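Local coordinates for protein glycoside transferase (Listeria monocytogenes, PDB 6R2M) that is probably an extracellular glycoside hydrolase acting on exopolysaccharide, at residues Lys123-Ala126 / Asp127-Ala131. Residues are numbered along the deposited sequence; the frame is centred on the assembly and turned at random.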
# COMPACT_ATOMS: atom_id res chain seq x y z
N LYS A 123 16.42 -4.68 10.37
CA LYS A 123 15.79 -3.70 11.29
C LYS A 123 16.60 -2.41 11.28
O LYS A 123 16.03 -1.38 11.29
CB LYS A 123 15.78 -4.25 12.72
CG LYS A 123 15.25 -3.31 13.81
CD LYS A 123 14.98 -4.08 15.05
CE LYS A 123 13.93 -3.47 15.96
NZ LYS A 123 14.50 -2.23 16.52
N LYS A 124 17.93 -2.55 11.30
CA LYS A 124 18.75 -1.35 11.33
C LYS A 124 18.67 -0.59 10.01
O LYS A 124 18.73 0.65 10.01
CB LYS A 124 20.21 -1.69 11.66
CG LYS A 124 20.38 -2.56 12.89
CD LYS A 124 19.55 -2.09 14.07
CE LYS A 124 19.74 -3.01 15.29
NZ LYS A 124 19.15 -2.42 16.54
N MET A 125 18.52 -1.32 8.90
CA MET A 125 18.29 -0.69 7.61
C MET A 125 17.00 0.11 7.61
O MET A 125 16.96 1.25 7.15
CB MET A 125 18.28 -1.75 6.51
CG MET A 125 18.02 -1.20 5.13
SD MET A 125 18.11 -2.56 3.92
CE MET A 125 17.57 -1.75 2.43
N ALA A 126 15.93 -0.48 8.15
CA ALA A 126 14.65 0.22 8.19
C ALA A 126 14.71 1.44 9.10
O ALA A 126 14.13 2.49 8.77
CB ALA A 126 13.55 -0.74 8.64
N ASP A 127 15.41 1.33 10.24
CA ASP A 127 15.59 2.47 11.14
C ASP A 127 16.17 3.66 10.38
O ASP A 127 15.71 4.81 10.54
CB ASP A 127 16.55 2.13 12.30
CG ASP A 127 15.94 1.25 13.39
OD1 ASP A 127 14.72 1.03 13.45
OD2 ASP A 127 16.74 0.77 14.24
N LYS A 128 17.20 3.40 9.57
CA LYS A 128 17.93 4.47 8.90
C LYS A 128 17.06 5.12 7.84
O LYS A 128 16.98 6.35 7.75
CB LYS A 128 19.22 3.92 8.27
CG LYS A 128 20.19 3.25 9.22
CD LYS A 128 19.99 3.68 10.65
CE LYS A 128 20.69 2.75 11.61
NZ LYS A 128 19.85 1.73 12.17
N ILE A 129 16.38 4.29 7.04
CA ILE A 129 15.52 4.83 5.99
C ILE A 129 14.37 5.61 6.60
O ILE A 129 14.07 6.74 6.19
CB ILE A 129 15.02 3.70 5.08
CG1 ILE A 129 16.17 3.12 4.26
CG2 ILE A 129 13.94 4.21 4.12
CD1 ILE A 129 15.82 1.79 3.61
N LEU A 130 13.69 5.01 7.58
CA LEU A 130 12.46 5.62 8.09
C LEU A 130 12.75 6.90 8.86
O LEU A 130 11.97 7.86 8.79
CB LEU A 130 11.69 4.60 8.94
CG LEU A 130 10.29 4.98 9.42
CD1 LEU A 130 9.44 5.39 8.26
CD2 LEU A 130 9.68 3.82 10.17
N ALA A 131 13.86 6.93 9.60
CA ALA A 131 14.23 8.18 10.27
C ALA A 131 14.46 9.28 9.25
O ALA A 131 14.04 10.43 9.45
CB ALA A 131 15.47 7.95 11.14
O HOH W 1 13.24 0.24 15.61
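K128 folds its side chain back along the helix and sets NZ 2.7 Å from O of K124, one turn earlier. That carbonyl already receives the backbone N of K128 at 3.2 Å, so one oxygen is gripped by two donors of the same residue. NZ comes in well off the line of the C=O bond, with a C=O...N angle of 115°. The chain is bent twice, at chi2 and again at chi4: chi1 places CG beside the backbone N, the almost eclipsed chi2 of -22°, an unfavourable torsion, swings CD and the rest back over the same oxygen, and the second bend directs NZ. NZ also makes a long salt bridge to OD2 of the neighbouring D127, 3.9 Å away.

D127 is the other polar centre. A water bridges its OD1 to K123, giving a hydrogen bond to OD1 (2.7 Å) and accepting one from NZ of K123 (2.9 Å). OD1 is held as well by the hydroxyl of Y111 on helix 100-116, which ties the carboxylate to the adjacent helix. K124 runs alongside D127, its CD 4.0 Å from OD2. With three lysine ammonium groups near it, the carboxylate probably stays ionised.

On the apolar side, M125 and I129 lie next to each other and point the same way, CG of M125 being 4.0 Å from CD1 of I129. M125 stretches out fully, CG anti to the backbone N (chi1 178°), and reaches V73 and L76 of helix 66-79, while I129 and A126 pack on helix 100-116. Beneath all this run regular i to i+4 backbone bonds, such as L130 N to A126 O. The pattern is that of an amphipathic helix packed against its neighbours, charged outside and apolar inside, consistent with the (alpha/alpha) barrel of GH8-like glycoside hydrolases.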